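Local coordinates for protein decapping nuclease RAI1 (Candida albicans, PDB 5BUD) that removes NAD caps, and also acts on m7G-capped and triphosphorylated 5' ends of RNAs, with divalent metal ions, and binds and stimulates the exoribonuclease RAT1, at residues T118-V126 against K135-R144; V126-I134 against W335-K343. All coordinates share one frame; numbering follows the deposited sequence.

Contact 1. Residues T118-V126 against K135-R144; sequences TDPIDLYVV and KSDDELDMKR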
ATOM      1  N   THR A 118      -9.796 -15.669  -3.451  1.00 27.40           N
ATOM      2  CA  THR A 118      -9.273 -16.145  -4.726  1.00 28.75           C
ATOM      3  C   THR A 118      -7.895 -15.579  -5.067  1.00 28.46           C
ATOM      4  O   THR A 118      -7.255 -16.096  -5.972  1.00 26.11           O
ATOM      5  CB  THR A 118     -10.217 -15.906  -5.927  1.00 29.06           C
ATOM      6  OG1 THR A 118     -10.204 -14.532  -6.293  1.00 30.53           O
ATOM      7  CG2 THR A 118     -11.638 -16.335  -5.632  1.00 29.43           C
ATOM      8  N   ASP A 119      -7.427 -14.552  -4.343  1.00 28.68           N
ATOM      9  CA  ASP A 119      -6.163 -13.876  -4.677  1.00 28.52           C
ATOM     10  C   ASP A 119      -4.928 -14.560  -4.030  1.00 29.25           C
ATOM     11  O   ASP A 119      -4.861 -14.672  -2.807  1.00 25.93           O
ATOM     12  CB  ASP A 119      -6.185 -12.405  -4.216  1.00 29.02           C
ATOM     13  CG  ASP A 119      -7.190 -11.554  -4.970  1.00 30.93           C
ATOM     14  OD1 ASP A 119      -7.479 -11.836  -6.142  1.00 33.96           O
ATOM     15  OD2 ASP A 119      -7.699 -10.583  -4.373  1.00 35.17           O
ATOM     16  N   PRO A 120      -3.932 -14.962  -4.852  1.00 28.36           N
ATOM     17  CA  PRO A 120      -2.712 -15.580  -4.355  1.00 30.13           C
ATOM     18  C   PRO A 120      -1.823 -14.598  -3.574  1.00 28.18           C
ATOM     19  O   PRO A 120      -1.884 -13.402  -3.812  1.00 28.18           O
ATOM     20  CB  PRO A 120      -1.979 -15.979  -5.650  1.00 28.76           C
ATOM     21  CG  PRO A 120      -2.376 -14.926  -6.611  1.00 30.50           C
ATOM     22  CD  PRO A 120      -3.839 -14.699  -6.301  1.00 30.78           C
ATOM     23  N   ILE A 121      -1.029 -15.128  -2.651  1.00 29.20           N
ATOM     24  CA  ILE A 121       0.039 -14.370  -1.960  1.00 28.83           C
ATOM     25  C   ILE A 121       1.301 -15.219  -2.002  1.00 27.30           C
ATOM     26  O   ILE A 121       1.285 -16.387  -1.610  1.00 26.18           O
ATOM     27  CB  ILE A 121      -0.296 -14.077  -0.481  1.00 28.39           C
ATOM     28  CG1 ILE A 121      -1.620 -13.334  -0.366  1.00 28.18           C
ATOM     29  CG2 ILE A 121       0.811 -13.254   0.190  1.00 29.43           C
ATOM     30  CD1 ILE A 121      -2.011 -12.975   1.051  1.00 27.17           C
ATOM     31  N   ASP A 122       2.394 -14.626  -2.470  1.00 26.92           N
ATOM     32  CA  ASP A 122       3.698 -15.285  -2.489  1.00 27.57           C
ATOM     33  C   ASP A 122       4.767 -14.265  -2.047  1.00 26.62           C
ATOM     34  O   ASP A 122       5.078 -13.299  -2.774  1.00 24.68           O
ATOM     35  CB  ASP A 122       4.050 -15.871  -3.869  1.00 28.59           C
ATOM     36  CG  ASP A 122       3.198 -17.101  -4.245  1.00 32.66           C
ATOM     37  OD1 ASP A 122       3.633 -18.242  -3.979  1.00 35.52           O
ATOM     38  OD2 ASP A 122       2.090 -16.935  -4.805  1.00 30.76           O
ATOM     39  N   LEU A 123       5.329 -14.519  -0.865  1.00 23.66           N
ATOM     40  CA  LEU A 123       6.309 -13.633  -0.233  1.00 24.60           C
ATOM     41  C   LEU A 123       7.579 -14.417   0.145  1.00 24.51           C
ATOM     42  O   LEU A 123       7.575 -15.644   0.175  1.00 25.66           O
ATOM     43  CB  LEU A 123       5.728 -13.042   1.041  1.00 23.67           C
ATOM     44  CG  LEU A 123       4.317 -12.465   0.888  1.00 24.49           C
ATOM     45  CD1 LEU A 123       3.714 -12.140   2.251  1.00 24.42           C
ATOM     46  CD2 LEU A 123       4.351 -11.266  -0.043  1.00 23.84           C
ATOM     47  N   TYR A 124       8.641 -13.677   0.424  1.00 23.61           N
ATOM     48  CA  TYR A 124       9.880 -14.213   0.951  1.00 24.19           C
ATOM     49  C   TYR A 124      10.083 -13.597   2.325  1.00 23.24           C
ATOM     50  O   TYR A 124       9.846 -12.400   2.497  1.00 25.05           O
ATOM     51  CB  TYR A 124      11.040 -13.837   0.004  1.00 24.54           C
ATOM     52  CG  TYR A 124      11.117 -14.637  -1.273  1.00 25.40           C
ATOM     53  CD1 TYR A 124      11.226 -16.034  -1.259  1.00 26.75           C
ATOM     54  CD2 TYR A 124      11.133 -13.993  -2.507  1.00 25.65           C
ATOM     55  CE1 TYR A 124      11.324 -16.750  -2.454  1.00 26.71           C
ATOM     56  CE2 TYR A 124      11.243 -14.693  -3.688  1.00 25.99           C
ATOM     57  CZ  TYR A 124      11.351 -16.056  -3.663  1.00 27.74           C
ATOM     58  OH  TYR A 124      11.448 -16.681  -4.879  1.00 30.60           O
ATOM     59  N   VAL A 125      10.451 -14.426   3.302  1.00 23.94           N
ATOM     60  CA  VAL A 125      10.805 -14.010   4.660  1.00 24.83           C
ATOM     61  C   VAL A 125      12.294 -14.296   4.941  1.00 25.67           C
ATOM     62  O   VAL A 125      12.744 -15.459   4.859  1.00 24.62           O
ATOM     63  CB  VAL A 125       9.997 -14.786   5.693  1.00 24.26           C
ATOM     64  CG1 VAL A 125      10.275 -14.285   7.083  1.00 24.50           C
ATOM     65  CG2 VAL A 125       8.517 -14.697   5.386  1.00 24.73           C
ATOM     66  N   VAL A 126      13.026 -13.265   5.325  1.00 24.51           N
ATOM     67  CA  VAL A 126      14.469 -13.358   5.498  1.00 26.69           C
ATOM     68  C   VAL A 126      14.802 -12.842   6.903  1.00 26.27           C
ATOM     69  O   VAL A 126      14.674 -11.656   7.164  1.00 27.59           O
ATOM     70  CB  VAL A 126      15.223 -12.551   4.424  1.00 25.62           C
ATOM     71  CG1 VAL A 126      16.734 -12.609   4.656  1.00 27.76           C
ATOM     72  CG2 VAL A 126      14.871 -13.047   3.023  1.00 26.93           C
ATOM     73  N   LYS A 135       9.380  -9.452   1.786  1.00 21.90           N
ATOM     74  CA  LYS A 135       9.161  -8.867   0.497  1.00 23.86           C
ATOM     75  C   LYS A 135       8.394  -9.825  -0.361  1.00 23.62           C
ATOM     76  O   LYS A 135       8.257 -11.024  -0.053  1.00 23.90           O
ATOM     77  CB  LYS A 135      10.489  -8.488  -0.218  1.00 27.42           C
ATOM     78  CG  LYS A 135      11.151  -9.618  -0.977  1.00 30.21           C
ATOM     79  CD  LYS A 135      12.477  -9.210  -1.625  1.00 33.53           C
ATOM     80  CE  LYS A 135      12.302  -8.295  -2.813  1.00 33.75           C
ATOM     81  NZ  LYS A 135      11.886  -9.063  -3.992  1.00 34.61           N
ATOM     82  N   SER A 136       7.856  -9.277  -1.431  1.00 22.85           N
ATOM     83  CA  SER A 136       7.064 -10.060  -2.339  1.00 25.06           C
ATOM     84  C   SER A 136       7.975 -10.802  -3.292  1.00 24.22           C
ATOM     85  O   SER A 136       9.109 -10.360  -3.584  1.00 23.78           O
ATOM     86  CB  SER A 136       6.122  -9.141  -3.137  1.00 26.52           C
ATOM     87  OG  SER A 136       5.258  -9.932  -3.950  1.00 33.12           O
ATOM     88  N   ASP A 137       7.464 -11.911  -3.794  1.00 25.20           N
ATOM     89  CA  ASP A 137       8.097 -12.614  -4.876  1.00 26.80           C
ATOM     90  C   ASP A 137       7.861 -11.839  -6.162  1.00 29.10           C
ATOM     91  O   ASP A 137       6.821 -11.982  -6.828  1.00 33.07           O
ATOM     92  CB  ASP A 137       7.579 -14.049  -4.930  1.00 27.05           C
ATOM     93  CG  ASP A 137       8.263 -14.889  -5.995  1.00 28.23           C
ATOM     94  OD1 ASP A 137       8.765 -14.369  -7.022  1.00 27.51           O
ATOM     95  OD2 ASP A 137       8.271 -16.096  -5.794  1.00 30.16           O
ATOM     96  N   ASP A 138       8.856 -11.034  -6.516  1.00 30.48           N
ATOM     97  CA  ASP A 138       8.807 -10.189  -7.706  1.00 33.59           C
ATOM     98  C   ASP A 138       8.560 -10.948  -8.999  1.00 35.55           C
ATOM     99  O   ASP A 138       7.742 -10.521  -9.811  1.00 32.00           O
ATOM    100  CB  ASP A 138      10.088  -9.370  -7.829  1.00 33.88           C
ATOM    101  CG  ASP A 138      10.206  -8.333  -6.739  1.00 36.37           C
ATOM    102  OD1 ASP A 138       9.142  -7.926  -6.201  1.00 30.02           O
ATOM    103  OD2 ASP A 138      11.361  -7.935  -6.426  1.00 35.90           O
ATOM    104  N   GLU A 139       9.233 -12.080  -9.182  1.00 37.04           N
ATOM    105  CA  GLU A 139       9.099 -12.819 -10.437  1.00 38.75           C
ATOM    106  C   GLU A 139       7.688 -13.380 -10.596  1.00 37.07           C
ATOM    107  O   GLU A 139       7.075 -13.211 -11.657  1.00 39.36           O
ATOM    108  CB  GLU A 139      10.174 -13.905 -10.563  1.00 43.89           C
ATOM    109  CG  GLU A 139      11.552 -13.305 -10.803  1.00 47.55           C
ATOM    110  CD  GLU A 139      12.689 -14.313 -10.720  1.00 56.65           C
ATOM    111  OE1 GLU A 139      12.430 -15.540 -10.782  1.00 63.77           O
ATOM    112  OE2 GLU A 139      13.853 -13.868 -10.605  1.00 64.62           O
ATOM    113  N   LEU A 140       7.148 -14.002  -9.549  1.00 34.87           N
ATOM    114  CA  LEU A 140       5.774 -14.482  -9.605  1.00 36.65           C
ATOM    115  C   LEU A 140       4.760 -13.352  -9.854  1.00 36.70           C
ATOM    116  O   LEU A 140       3.844 -13.511 -10.655  1.00 35.87           O
ATOM    117  CB  LEU A 140       5.373 -15.274  -8.347  1.00 37.36           C
ATOM    118  CG  LEU A 140       5.705 -16.766  -8.316  1.00 38.24           C
ATOM    119  CD1 LEU A 140       5.020 -17.414  -7.124  1.00 38.21           C
ATOM    120  CD2 LEU A 140       5.324 -17.472  -9.622  1.00 36.86           C
ATOM    121  N   ASP A 141       4.920 -12.231  -9.164  1.00 35.61           N
ATOM    122  CA  ASP A 141       4.050 -11.069  -9.362  1.00 38.35           C
ATOM    123  C   ASP A 141       4.038 -10.574 -10.813  1.00 36.65           C
ATOM    124  O   ASP A 141       2.972 -10.347 -11.392  1.00 34.31           O
ATOM    125  CB  ASP A 141       4.503  -9.923  -8.469  1.00 41.70           C
ATOM    126  CG  ASP A 141       4.099 -10.104  -7.016  1.00 46.56           C
ATOM    127  OD1 ASP A 141       3.212 -10.934  -6.731  1.00 50.74           O
ATOM    128  OD2 ASP A 141       4.665  -9.389  -6.150  1.00 52.04           O
ATOM    129  N   MET A 142       5.225 -10.409 -11.389  1.00 35.72           N
ATOM    130  CA  MET A 142       5.344  -9.963 -12.772  1.00 38.72           C
ATOM    131  C   MET A 142       4.679 -10.963 -13.714  1.00 39.81           C
ATOM    132  O   MET A 142       4.012 -10.570 -14.664  1.00 39.91           O
ATOM    133  CB  MET A 142       6.806  -9.775 -13.180  1.00 41.29           C
ATOM    134  CG  MET A 142       7.485  -8.545 -12.601  1.00 45.09           C
ATOM    135  SD  MET A 142       6.683  -6.986 -13.029  1.00 53.95           S
ATOM    136  CE  MET A 142       6.426  -7.147 -14.794  1.00 49.90           C
ATOM    137  N   LYS A 143       4.861 -12.248 -13.445  1.00 38.76           N
ATOM    138  CA  LYS A 143       4.279 -13.287 -14.286  1.00 42.19           C
ATOM    139  C   LYS A 143       2.755 -13.240 -14.222  1.00 42.78           C
ATOM    140  O   LYS A 143       2.065 -13.395 -15.247  1.00 42.52           O
ATOM    141  CB  LYS A 143       4.800 -14.660 -13.872  1.00 43.27           C
ATOM    142  CG  LYS A 143       4.490 -15.772 -14.850  1.00 46.01           C
ATOM    143  CD  LYS A 143       4.442 -17.125 -14.148  1.00 50.59           C
ATOM    144  CE  LYS A 143       3.257 -17.215 -13.187  1.00 50.76           C
ATOM    145  NZ  LYS A 143       2.872 -18.623 -12.921  1.00 52.62           N
ATOM    146  N   ARG A 144       2.225 -13.008 -13.032  1.00 39.68           N
ATOM    147  CA  ARG A 144       0.784 -12.871 -12.888  1.00 40.44           C
ATOM    148  C   ARG A 144       0.273 -11.603 -13.555  1.00 41.94           C
ATOM    149  O   ARG A 144      -0.784 -11.624 -14.176  1.00 42.15           O
ATOM    150  CB  ARG A 144       0.386 -12.904 -11.432  1.00 39.03           C
ATOM    151  CG  ARG A 144       0.644 -14.269 -10.844  1.00 39.46           C
ATOM    152  CD  ARG A 144       0.697 -14.258  -9.344  1.00 38.67           C
ATOM    153  NE  ARG A 144       0.763 -15.628  -8.861  1.00 38.10           N
ATOM    154  CZ  ARG A 144       1.061 -15.988  -7.621  1.00 37.04           C
ATOM    155  NH1 ARG A 144       1.338 -15.083  -6.682  1.00 36.59           N
ATOM    156  NH2 ARG A 144       1.077 -17.270  -7.321  1.00 37.04           N
TER
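Pro-120 lies over one face of the Arg-144 guanidinium, its CB 3.6 Å from NH1, where the open end of a beta hairpin runs on into helix 138-155. Two residues on, Asp-122 meets the same group at its edge: Asp-122 OD2 accepts from Arg-144 NH1 and NH2, each at 2.7 Å. The oxygen lies in the guanidinium plane, but the carboxylate is turned 49° against it; OD1 makes a salt bridge with Lys-352 of strand 349-354. Leu-140 CD1 packs against Asp-122 CG. The backbone carbonyl of Asp-122 accepts from Asp-137 N (2.9 Å), carrying the pairing one step past the strand end. Leu-123 and Ser-136 form a non-hydrogen-bonded antiparallel pair, and Leu-123 CD2 rests on Ser-136 CA. Tyr-124 then pairs with Lys-135 through both backbone bonds, while its ring runs out beside the carboxylate of Asp-137, Tyr-124 CE2 3.8 Å from Asp-137 CG. That carboxylate is the helix N-cap: with CG swung anti to its own backbone N (chi1 -176°), Asp-137 OD1 accepts a nearly straight bond from Leu-140 N at 3.0 Å.

Contact 2. Residues V126-I134 against W335-K343; sequences VPFDGQLFI and WLNTTVDKK
A single water ties the tip of the hairpin to the chain leaving helix 322-339: it accepts from Gly-130 N at 2.9 Å and donates to Lys-342 O at 3.0 Å. Gly-130 belongs to the type I' turn from Phe-128 to Gln-131, the two-residue turn that closes a tight beta hairpin. The aliphatic part of the Lys-342 side chain passes alongside the turn, with CD 3.5 Å from Gly-130 O, and CG lies against CD2 of Leu-132, the two side chains crossing at about a right angle. Bends at chi3 and chi4 (-101° and -60°) carry the amine away from the hairpin and back to the helix end, where Lys-342 NZ bonds to Asn-337 OD1 at 2.6 Å from above the amide plane.

Apolar groups do the rest. Val-340 CG1, the branch opposite the backbone N (chi1 -172°), lies across the face of the hairpin and touches one side chain from each strand, 3.9 Å from Pro-127 CG and 4.0 Å from Leu-132 CD2. The other branch of Leu-132, CD1, reaches Leu-336 O. Further along the strand Ile-134 and Leu-336 meet tip to tip, CD1 to CD1 at 4.1 Å. The last turn of helix 322-339 and its exit thus pack on one side of the hairpin 121-136, with Leu-336 and Val-340 also touching Leu-362 of strand 359-364, while Leu-132 and Ile-134 pair through their backbones with Ile-101 of strand 100-103.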
ATOM      1  N   VAL A 126      13.026 -13.265   5.325  1.00 24.51           N
ATOM      2  CA  VAL A 126      14.469 -13.358   5.498  1.00 26.69           C
ATOM      3  C   VAL A 126      14.802 -12.842   6.903  1.00 26.27           C
ATOM      4  O   VAL A 126      14.674 -11.656   7.164  1.00 27.59           O
ATOM      5  CB  VAL A 126      15.223 -12.551   4.424  1.00 25.62           C
ATOM      6  CG1 VAL A 126      16.734 -12.609   4.656  1.00 27.76           C
ATOM      7  CG2 VAL A 126      14.871 -13.047   3.023  1.00 26.93           C
ATOM      8  N   PRO A 127      15.193 -13.744   7.819  1.00 28.40           N
ATOM      9  CA  PRO A 127      15.612 -13.304   9.146  1.00 28.18           C
ATOM     10  C   PRO A 127      17.009 -12.703   9.111  1.00 30.04           C
ATOM     11  O   PRO A 127      17.934 -13.284   8.481  1.00 28.01           O
ATOM     12  CB  PRO A 127      15.616 -14.590   9.971  1.00 29.15           C
ATOM     13  CG  PRO A 127      14.931 -15.619   9.145  1.00 30.82           C
ATOM     14  CD  PRO A 127      15.129 -15.215   7.724  1.00 28.67           C
ATOM     15  N   PHE A 128      17.176 -11.569   9.797  1.00 29.63           N
ATOM     16  CA  PHE A 128      18.477 -10.903   9.857  1.00 30.23           C
ATOM     17  C   PHE A 128      18.535  -9.914  11.006  1.00 30.56           C
ATOM     18  O   PHE A 128      17.631  -9.094  11.184  1.00 31.09           O
ATOM     19  CB  PHE A 128      18.808 -10.196   8.525  1.00 29.27           C
ATOM     20  CG  PHE A 128      20.102  -9.438   8.564  1.00 30.26           C
ATOM     21  CD1 PHE A 128      20.110  -8.057   8.660  1.00 30.71           C
ATOM     22  CD2 PHE A 128      21.313 -10.113   8.597  1.00 32.24           C
ATOM     23  CE1 PHE A 128      21.301  -7.359   8.745  1.00 31.28           C
ATOM     24  CE2 PHE A 128      22.507  -9.419   8.685  1.00 32.41           C
ATOM     25  CZ  PHE A 128      22.503  -8.038   8.769  1.00 32.47           C
ATOM     26  N   ASP A 129      19.600 -10.018  11.797  1.00 31.44           N
ATOM     27  CA  ASP A 129      19.821  -9.137  12.925  1.00 30.54           C
ATOM     28  C   ASP A 129      18.639  -9.057  13.875  1.00 27.65           C
ATOM     29  O   ASP A 129      18.308  -7.994  14.358  1.00 32.64           O
ATOM     30  CB  ASP A 129      20.168  -7.733  12.426  1.00 32.10           C
ATOM     31  CG  ASP A 129      20.799  -6.871  13.510  1.00 32.82           C
ATOM     32  OD1 ASP A 129      21.347  -7.459  14.462  1.00 34.47           O
ATOM     33  OD2 ASP A 129      20.730  -5.624  13.409  1.00 29.81           O
ATOM     34  N   GLY A 130      17.989 -10.179  14.100  1.00 28.32           N
ATOM     35  CA  GLY A 130      16.902 -10.287  15.077  1.00 29.55           C
ATOM     36  C   GLY A 130      15.560  -9.827  14.544  1.00 31.93           C
ATOM     37  O   GLY A 130      14.626  -9.649  15.318  1.00 34.11           O
ATOM     38  N   GLN A 131      15.482  -9.599  13.227  1.00 30.72           N
ATOM     39  CA  GLN A 131      14.257  -9.133  12.568  1.00 30.83           C
ATOM     40  C   GLN A 131      13.917  -9.954  11.340  1.00 26.94           C
ATOM     41  O   GLN A 131      14.777 -10.583  10.758  1.00 29.13           O
ATOM     42  CB  GLN A 131      14.388  -7.664  12.173  1.00 29.42           C
ATOM     43  CG  GLN A 131      14.757  -6.826  13.373  1.00 31.03           C
ATOM     44  CD  GLN A 131      14.926  -5.365  13.085  1.00 30.38           C
ATOM     45  OE1 GLN A 131      15.662  -4.975  12.180  1.00 29.60           O
ATOM     46  NE2 GLN A 131      14.291  -4.538  13.904  1.00 30.30           N
ATOM     47  N   LEU A 132      12.651  -9.904  10.956  1.00 26.42           N
ATOM     48  CA  LEU A 132      12.138 -10.524   9.743  1.00 24.13           C
ATOM     49  C   LEU A 132      11.907  -9.481   8.681  1.00 24.05           C
ATOM     50  O   LEU A 132      11.115  -8.552   8.856  1.00 25.51           O
ATOM     51  CB  LEU A 132      10.807 -11.189  10.009  1.00 24.32           C
ATOM     52  CG  LEU A 132      10.756 -12.352  10.970  1.00 26.50           C
ATOM     53  CD1 LEU A 132       9.359 -12.906  10.886  1.00 26.94           C
ATOM     54  CD2 LEU A 132      11.782 -13.413  10.634  1.00 26.43           C
ATOM     55  N   PHE A 133      12.624  -9.630   7.576  1.00 24.43           N
ATOM     56  CA  PHE A 133      12.487  -8.804   6.423  1.00 23.01           C
ATOM     57  C   PHE A 133      11.582  -9.545   5.423  1.00 24.39           C
ATOM     58  O   PHE A 133      11.869 -10.702   5.045  1.00 22.57           O
ATOM     59  CB  PHE A 133      13.874  -8.500   5.835  1.00 24.22           C
ATOM     60  CG  PHE A 133      14.706  -7.637   6.733  1.00 25.18           C
ATOM     61  CD1 PHE A 133      14.636  -6.253   6.642  1.00 24.81           C
ATOM     62  CD2 PHE A 133      15.508  -8.206   7.725  1.00 25.91           C
ATOM     63  CE1 PHE A 133      15.385  -5.449   7.489  1.00 27.04           C
ATOM     64  CE2 PHE A 133      16.253  -7.399   8.579  1.00 25.33           C
ATOM     65  CZ  PHE A 133      16.197  -6.024   8.459  1.00 26.00           C
ATOM     66  N   ILE A 134      10.477  -8.894   5.029  1.00 21.85           N
ATOM     67  CA  ILE A 134       9.475  -9.545   4.210  1.00 21.95           C
ATOM     68  C   ILE A 134       9.244  -8.764   2.918  1.00 22.05           C
ATOM     69  O   ILE A 134       9.006  -7.556   2.949  1.00 21.42           O
ATOM     70  CB  ILE A 134       8.152  -9.775   5.003  1.00 22.42           C
ATOM     71  CG1 ILE A 134       8.383 -10.615   6.257  1.00 22.95           C
ATOM     72  CG2 ILE A 134       7.135 -10.520   4.152  1.00 23.80           C
ATOM     73  CD1 ILE A 134       7.122 -10.843   7.094  1.00 22.82           C
ATOM     74  N   TRP A 335       1.937 -15.678  14.490  1.00 29.93           N
ATOM     75  CA  TRP A 335       2.461 -16.964  13.996  1.00 30.73           C
ATOM     76  C   TRP A 335       3.848 -16.746  13.387  1.00 30.52           C
ATOM     77  O   TRP A 335       4.822 -17.415  13.778  1.00 31.05           O
ATOM     78  CB  TRP A 335       1.461 -17.572  13.002  1.00 32.41           C
ATOM     79  CG  TRP A 335       1.841 -18.860  12.337  1.00 33.46           C
ATOM     80  CD1 TRP A 335       1.940 -20.104  12.915  1.00 35.42           C
ATOM     81  CD2 TRP A 335       2.097 -19.043  10.944  1.00 32.83           C
ATOM     82  NE1 TRP A 335       2.253 -21.036  11.961  1.00 34.80           N
ATOM     83  CE2 TRP A 335       2.365 -20.411  10.744  1.00 33.52           C
ATOM     84  CE3 TRP A 335       2.127 -18.179   9.844  1.00 32.08           C
ATOM     85  CZ2 TRP A 335       2.668 -20.936   9.482  1.00 32.75           C
ATOM     86  CZ3 TRP A 335       2.441 -18.705   8.582  1.00 34.16           C
ATOM     87  CH2 TRP A 335       2.703 -20.073   8.419  1.00 31.92           C
ATOM     88  N   LEU A 336       3.979 -15.758  12.510  1.00 28.42           N
ATOM     89  CA  LEU A 336       5.300 -15.434  11.967  1.00 30.19           C
ATOM     90  C   LEU A 336       6.318 -15.104  13.079  1.00 29.53           C
ATOM     91  O   LEU A 336       7.483 -15.505  12.999  1.00 30.00           O
ATOM     92  CB  LEU A 336       5.226 -14.262  10.996  1.00 30.36           C
ATOM     93  CG  LEU A 336       4.451 -14.472   9.710  1.00 32.63           C
ATOM     94  CD1 LEU A 336       4.264 -13.134   9.000  1.00 32.95           C
ATOM     95  CD2 LEU A 336       5.158 -15.482   8.822  1.00 34.13           C
ATOM     96  N   ASN A 337       5.865 -14.392  14.098  1.00 30.96           N
ATOM     97  CA  ASN A 337       6.743 -13.909  15.159  1.00 31.56           C
ATOM     98  C   ASN A 337       7.216 -14.988  16.134  1.00 30.54           C
ATOM     99  O   ASN A 337       8.200 -14.777  16.828  1.00 33.87           O
ATOM    100  CB  ASN A 337       6.066 -12.779  15.946  1.00 32.16           C
ATOM    101  CG  ASN A 337       7.044 -11.994  16.800  1.00 33.83           C
ATOM    102  OD1 ASN A 337       8.084 -11.529  16.317  1.00 34.31           O
ATOM    103  ND2 ASN A 337       6.737 -11.869  18.081  1.00 35.57           N
ATOM    104  N   THR A 338       6.524 -16.118  16.206  1.00 32.22           N
ATOM    105  CA  THR A 338       6.896 -17.198  17.145  1.00 33.78           C
ATOM    106  C   THR A 338       7.373 -18.479  16.445  1.00 35.77           C
ATOM    107  O   THR A 338       7.867 -19.397  17.098  1.00 38.11           O
ATOM    108  CB  THR A 338       5.714 -17.521  18.085  1.00 34.47           C
ATOM    109  OG1 THR A 338       4.573 -17.868  17.311  1.00 34.37           O
ATOM    110  CG2 THR A 338       5.352 -16.308  18.932  1.00 36.47           C
ATOM    111  N   THR A 339       7.231 -18.534  15.124  1.00 33.94           N
ATOM    112  CA  THR A 339       7.509 -19.720  14.347  1.00 37.44           C
ATOM    113  C   THR A 339       8.900 -19.669  13.755  1.00 37.71           C
ATOM    114  O   THR A 339       9.580 -20.678  13.734  1.00 40.02           O
ATOM    115  CB  THR A 339       6.465 -19.883  13.203  1.00 43.23           C
ATOM    116  OG1 THR A 339       5.251 -20.419  13.737  1.00 44.47           O
ATOM    117  CG2 THR A 339       6.953 -20.803  12.083  1.00 48.05           C
ATOM    118  N   VAL A 340       9.300 -18.516  13.218  1.00 38.10           N
ATOM    119  CA  VAL A 340      10.560 -18.413  12.515  1.00 36.75           C
ATOM    120  C   VAL A 340      11.597 -17.982  13.552  1.00 38.72           C
ATOM    121  O   VAL A 340      11.336 -17.065  14.340  1.00 37.10           O
ATOM    122  CB  VAL A 340      10.503 -17.386  11.366  1.00 37.22           C
ATOM    123  CG1 VAL A 340      11.777 -17.442  10.530  1.00 38.25           C
ATOM    124  CG2 VAL A 340       9.311 -17.651  10.454  1.00 36.27           C
ATOM    125  N   ASP A 341      12.762 -18.643  13.548  1.00 39.03           N
ATOM    126  CA  ASP A 341      13.887 -18.271  14.434  1.00 35.90           C
ATOM    127  C   ASP A 341      14.577 -17.059  13.859  1.00 36.22           C
ATOM    128  O   ASP A 341      15.259 -17.160  12.844  1.00 35.20           O
ATOM    129  CB  ASP A 341      14.876 -19.431  14.565  1.00 37.55           C
ATOM    130  CG  ASP A 341      16.073 -19.101  15.468  1.00 39.30           C
ATOM    131  OD1 ASP A 341      16.179 -17.979  16.009  1.00 42.96           O
ATOM    132  OD2 ASP A 341      16.922 -19.981  15.632  1.00 36.59           O
ATOM    133  N   LYS A 342      14.394 -15.900  14.500  1.00 37.93           N
ATOM    134  CA  LYS A 342      14.905 -14.626  13.973  1.00 38.94           C
ATOM    135  C   LYS A 342      16.422 -14.515  14.016  1.00 40.38           C
ATOM    136  O   LYS A 342      17.006 -13.664  13.344  1.00 39.74           O
ATOM    137  CB  LYS A 342      14.265 -13.446  14.703  1.00 39.27           C
ATOM    138  CG  LYS A 342      12.756 -13.380  14.501  1.00 40.33           C
ATOM    139  CD  LYS A 342      12.146 -12.012  14.782  1.00 40.19           C
ATOM    140  CE  LYS A 342      11.466 -11.916  16.132  1.00 41.07           C
ATOM    141  NZ  LYS A 342      10.346 -12.891  16.273  1.00 42.16           N
ATOM    142  N   LYS A 343      17.050 -15.383  14.795  1.00 42.92           N
ATOM    143  CA  LYS A 343      18.498 -15.368  14.974  1.00 45.49           C
ATOM    144  C   LYS A 343      19.220 -16.297  13.983  1.00 42.60           C
ATOM    145  O   LYS A 343      20.444 -16.228  13.838  1.00 44.57           O
ATOM    146  CB  LYS A 343      18.814 -15.735  16.428  1.00 45.87           C
ATOM    147  CG  LYS A 343      18.240 -14.731  17.427  1.00 51.24           C
ATOM    148  CD  LYS A 343      17.582 -15.415  18.615  1.00 55.68           C
ATOM    149  CE  LYS A 343      17.593 -14.539  19.858  1.00 59.14           C
ATOM    150  NZ  LYS A 343      16.961 -15.224  21.015  1.00 60.10           N
TER
HETATM  151  O   HOH W   1      19.729 -12.421  13.564  1.00 39.06           O

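In the fold
Both contacts are built on one hairpin, strands 121-128 and 131-136, and share Val-126; their centres are 18 Å apart. Contact 1 takes the open end and the start of helix 138-155, contact 2 the turn and the start of the second strand. Their segments alternate along the chain: 127-134 falls between the halves of contact 1, after the shared Val-126, and 335-343 follows some 200 residues later. They touch at several points, among them Val-125 CG1 on Leu-132 CD2 (4.0 Å). The hairpin therefore links a helix next in sequence with one from far along the PD-(D/E)XK nuclease family region, both contacts lying away from the manganese sites.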